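PDB 3MCX: SusD superfamily protein from Bacteroides thetaiotaomicron, which is of uncharacterised function but belongs to the SusD family, whose members typically bind glycans at the outer membrane for import. Local coordinates for residues I374-A377 / Q378-N382; D404-L407 / K408-K412. All coordinates share one frame; numbering follows the deposited sequence.

Interaction 1 of 2, residues I374-A377 / Q378-N382. With ZN (zinc ion), chain C.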
# COMPACT_ATOMS: atom_id res chain seq x y z
N ILE A 374 -11.66 11.34 21.64
CA ILE A 374 -12.43 10.14 21.34
C ILE A 374 -13.69 10.44 20.54
O ILE A 374 -13.92 9.81 19.52
CB ILE A 374 -12.81 9.38 22.62
CG1 ILE A 374 -11.53 8.89 23.31
CG2 ILE A 374 -13.74 8.18 22.30
CD1 ILE A 374 -10.73 7.95 22.50
N GLU A 375 -14.48 11.42 20.96
CA GLU A 375 -15.71 11.76 20.24
C GLU A 375 -15.42 12.19 18.80
O GLU A 375 -16.09 11.77 17.87
CB GLU A 375 -16.49 12.85 20.96
CG GLU A 375 -17.85 12.99 20.40
CD GLU A 375 -18.71 14.01 21.06
OE1 GLU A 375 -18.24 14.77 21.94
OE2 GLU A 375 -19.89 14.02 20.68
N GLU A 376 -14.40 13.00 18.62
CA GLU A 376 -13.99 13.44 17.28
C GLU A 376 -13.58 12.24 16.42
O GLU A 376 -13.96 12.10 15.25
CB GLU A 376 -12.87 14.49 17.38
CG GLU A 376 -12.51 15.12 16.06
CD GLU A 376 -11.50 16.22 16.20
OE1 GLU A 376 -10.33 15.91 16.51
OE2 GLU A 376 -11.88 17.40 15.98
N ALA A 377 -12.76 11.36 17.00
CA ALA A 377 -12.31 10.14 16.34
C ALA A 377 -13.46 9.21 15.91
O ALA A 377 -13.47 8.66 14.77
CB ALA A 377 -11.32 9.40 17.26
N GLN A 378 -14.42 9.03 16.82
CA GLN A 378 -15.60 8.23 16.57
C GLN A 378 -16.39 8.83 15.39
O GLN A 378 -16.87 8.10 14.50
CB GLN A 378 -16.37 8.15 17.90
CG GLN A 378 -17.81 8.15 17.89
CD GLN A 378 -18.34 8.35 19.30
OE1 GLN A 378 -17.59 8.26 20.28
NE2 GLN A 378 -19.61 8.63 19.41
N GLY A 379 -16.43 10.15 15.33
CA GLY A 379 -17.08 10.86 14.23
C GLY A 379 -16.45 10.52 12.90
O GLY A 379 -17.14 10.36 11.90
N TYR A 380 -15.12 10.39 12.88
CA TYR A 380 -14.45 10.08 11.62
C TYR A 380 -14.76 8.67 11.14
O TYR A 380 -14.91 8.42 9.93
CB TYR A 380 -12.93 10.29 11.72
CG TYR A 380 -12.52 11.72 11.99
CD1 TYR A 380 -13.17 12.80 11.38
CD2 TYR A 380 -11.45 12.01 12.85
CE1 TYR A 380 -12.77 14.11 11.62
CE2 TYR A 380 -11.05 13.31 13.09
CZ TYR A 380 -11.70 14.35 12.47
OH TYR A 380 -11.30 15.66 12.71
N LEU A 381 -14.85 7.73 12.07
CA LEU A 381 -15.30 6.38 11.71
C LEU A 381 -16.70 6.44 11.12
O LEU A 381 -16.99 5.82 10.10
CB LEU A 381 -15.28 5.43 12.91
CG LEU A 381 -15.69 3.99 12.53
CD1 LEU A 381 -14.78 3.37 11.45
CD2 LEU A 381 -15.82 3.11 13.80
N ASN A 382 -17.58 7.20 11.76
CA ASN A 382 -18.96 7.32 11.31
C ASN A 382 -19.08 8.06 9.96
O ASN A 382 -19.99 7.78 9.19
CB ASN A 382 -19.85 7.95 12.38
CG ASN A 382 -20.19 6.95 13.48
OD1 ASN A 382 -20.17 5.73 13.25
ND2 ASN A 382 -20.47 7.46 14.68
ZN ZN C . -21.09 15.41 21.27

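Interaction 2 of 2, residues D404-L407 / K408-K412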
# COMPACT_ATOMS: atom_id res chain seq x y z
N ASP A 404 -11.88 -3.33 17.23
CA ASP A 404 -12.34 -4.34 16.28
C ASP A 404 -13.29 -3.71 15.28
O ASP A 404 -13.25 -4.02 14.09
CB ASP A 404 -13.03 -5.49 16.99
CG ASP A 404 -13.41 -6.62 16.03
OD1 ASP A 404 -12.50 -7.15 15.36
OD2 ASP A 404 -14.61 -6.93 15.96
N ARG A 405 -14.17 -2.82 15.75
CA ARG A 405 -15.08 -2.18 14.80
C ARG A 405 -14.38 -1.32 13.76
O ARG A 405 -14.75 -1.33 12.57
CB ARG A 405 -16.15 -1.39 15.53
CG ARG A 405 -17.27 -0.91 14.60
CD ARG A 405 -18.04 -2.09 14.02
NE ARG A 405 -19.09 -1.71 13.08
CZ ARG A 405 -18.89 -1.42 11.79
NH1 ARG A 405 -17.66 -1.35 11.27
NH2 ARG A 405 -19.95 -1.09 11.05
N ILE A 406 -13.32 -0.62 14.15
CA ILE A 406 -12.52 0.14 13.22
C ILE A 406 -11.81 -0.78 12.22
O ILE A 406 -11.79 -0.54 11.00
CB ILE A 406 -11.45 0.99 13.94
CG1 ILE A 406 -12.12 2.03 14.85
CG2 ILE A 406 -10.56 1.68 12.92
CD1 ILE A 406 -11.08 2.72 15.78
N LEU A 407 -11.21 -1.84 12.74
CA LEU A 407 -10.45 -2.77 11.90
C LEU A 407 -11.35 -3.50 10.90
O LEU A 407 -10.92 -3.71 9.76
CB LEU A 407 -9.63 -3.72 12.79
CG LEU A 407 -8.55 -3.02 13.64
CD1 LEU A 407 -7.69 -4.11 14.36
CD2 LEU A 407 -7.63 -2.10 12.85
N LYS A 408 -12.56 -3.89 11.33
CA LYS A 408 -13.56 -4.38 10.38
C LYS A 408 -13.87 -3.37 9.28
O LYS A 408 -13.91 -3.74 8.10
CB LYS A 408 -14.87 -4.75 11.07
CG LYS A 408 -14.84 -6.07 11.86
CD LYS A 408 -16.24 -6.43 12.36
CE LYS A 408 -16.35 -7.82 12.96
NZ LYS A 408 -17.78 -8.19 13.28
N GLU A 409 -14.08 -2.11 9.63
CA GLU A 409 -14.38 -1.11 8.61
C GLU A 409 -13.22 -0.94 7.65
O GLU A 409 -13.43 -0.79 6.43
CB GLU A 409 -14.74 0.22 9.27
CG GLU A 409 -15.50 1.16 8.35
CD GLU A 409 -16.82 0.60 7.91
OE1 GLU A 409 -17.41 -0.26 8.60
OE2 GLU A 409 -17.30 1.07 6.86
N ARG A 410 -11.99 -0.95 8.16
CA ARG A 410 -10.82 -0.86 7.30
C ARG A 410 -10.73 -2.01 6.32
O ARG A 410 -10.37 -1.82 5.15
CB ARG A 410 -9.52 -0.80 8.11
CG ARG A 410 -9.33 0.49 8.94
CD ARG A 410 -8.01 0.47 9.75
NE ARG A 410 -6.88 0.42 8.84
CZ ARG A 410 -6.24 1.47 8.32
NH1 ARG A 410 -6.49 2.71 8.70
NH2 ARG A 410 -5.29 1.24 7.46
N ARG A 411 -11.02 -3.22 6.78
CA ARG A 411 -11.00 -4.39 5.90
C ARG A 411 -12.03 -4.22 4.77
O ARG A 411 -11.75 -4.54 3.60
CB ARG A 411 -11.25 -5.69 6.68
CG ARG A 411 -10.00 -6.10 7.47
CD ARG A 411 -10.37 -7.17 8.46
NE ARG A 411 -10.78 -8.41 7.80
CZ ARG A 411 -11.40 -9.41 8.42
NH1 ARG A 411 -11.69 -9.35 9.72
NH2 ARG A 411 -11.73 -10.51 7.73
N LYS A 412 -13.21 -3.73 5.10
CA LYS A 412 -14.25 -3.53 4.10
C LYS A 412 -13.85 -2.41 3.10
O LYS A 412 -14.02 -2.53 1.91
CB LYS A 412 -15.58 -3.16 4.74
CG LYS A 412 -16.22 -4.27 5.57
CD LYS A 412 -17.47 -3.79 6.28
CE LYS A 412 -17.98 -4.80 7.30
NZ LYS A 412 -19.32 -4.42 7.84
O HOH W 1 -19.66 -1.66 8.23

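Interaction 1 of 2, residues I374-A377 / Q378-N382
The ring of Tyr-380 has the backbone carbonyl O of Glu-376 over one face, 3.4 Å above the ring plane and displaced toward the rim. The Glu-376 side chain runs alongside the ring in the same direction, and its carboxylate plane is turned 26° from that of the ring. This is an i to i+4 pairing on the first turns of helix 374-385, in the SusD-family part of the chain. Glu-376 CD lies 3.5 Å from Tyr-380 OH, and Glu-376 CG is 3.8 Å from Tyr-380 CZ. The Glu-376 chain can flank the ring because CG is anti to the backbone N (chi1 -173°) and the chain beyond it is extended. Its carboxylate finds its polar partners on helix 218-231: OE2 forms a salt bridge with Lys-230 and OE1 a hydrogen bond with Tyr-222. Tyr-380 packs on the same helix. Replacing Tyr-380 by alanine would probably open a gap against helix 218-231 and leave the Glu-376 chain without the ring at its flank. The backbone carries the usual helical bonds. Tyr-380 N donates to Glu-376 O at 3.1 Å and more weakly to Ala-377 O. Gln-378 N donates to Ile-374 O at 2.9 Å. The Gln-378 side chain passes the carbonyls of Ile-374 and Glu-375, with CB 3.4 Å from Ile-374 O. Its OE1 is hydrogen-bonded to Thr-398. Glu-375 reaches outward with an extended chain, and its OE2 binds a zinc ion at 1.9 Å.

Interaction 2 of 2, residues D404-L407 / K408-K412
Arg-405 and Glu-409 form a salt bridge one turn apart on helix 403-414, an i to i+4 ion pair within the SusD-family part of the chain. Arg-405 NH1 donates to Glu-409 OE1 at 2.9 Å, with an N-H...O angle of 165°. The oxygen sits at the guanidinium edge, close to its plane, and receives the bond on its anti lone pair. The carboxylate itself is turned 38° from the guanidinium. Both side chains start with CG anti to the backbone N and bend at chi2, which brings their ends side by side. One water extends the pair: it donates to Glu-409 OE1 at 2.7 Å and accepts from Arg-405 NH2 and Lys-412 NZ. OE1 is thus gripped by two donors, while OE2 forms a salt bridge with Arg-309. This arrangement would be expected to favour the charged carboxylate. Lys-408 N donates to Asp-404 O at 2.8 Å in the helical backbone. The Lys-408 side chain crosses that of Asp-404 at a slant, with CE 3.6 Å from Asp-404 OD2. Their charged ends stay beyond salt-bridge range, and Lys-408 NZ pairs instead with Glu-303. Arg-410 sends its polar end to Asp-423 and Asn-362, and Arg-411 is salt-bridged to Asp-55. The aliphatic stem of Arg-411 lies by a backbone carbonyl, with CG 3.4 Å from Leu-407 O. Ile-406 and Leu-407 both pack on Glu-365 of helix 356-370. Across the turn, Leu-407 CD2 touches Arg-410 CD at 4.0 Å.

In the fold
Interaction 1 lies on helix 374-385 and interaction 2 on helix 403-414, the next helix along the chain. Their centres are about 14 Å apart. The two helices touch through Leu-381: its CD1 is 3.8 Å from Glu-409 CB, and its CD2 is 4.0 Å from Ile-406 CG1. Both also pack on helix 356-370, where Leu-361 meets Leu-381 and Arg-410. Phe-401, in the connection between the two helices, contacts Gln-378, Leu-381 and Ile-406. Elsewhere their neighbours differ. Interaction 1 faces helix 218-231, whereas interaction 2 reaches helix 295-301. The pair therefore joins separate parts of the helix-rich SusD-family region by packing and ion pairs.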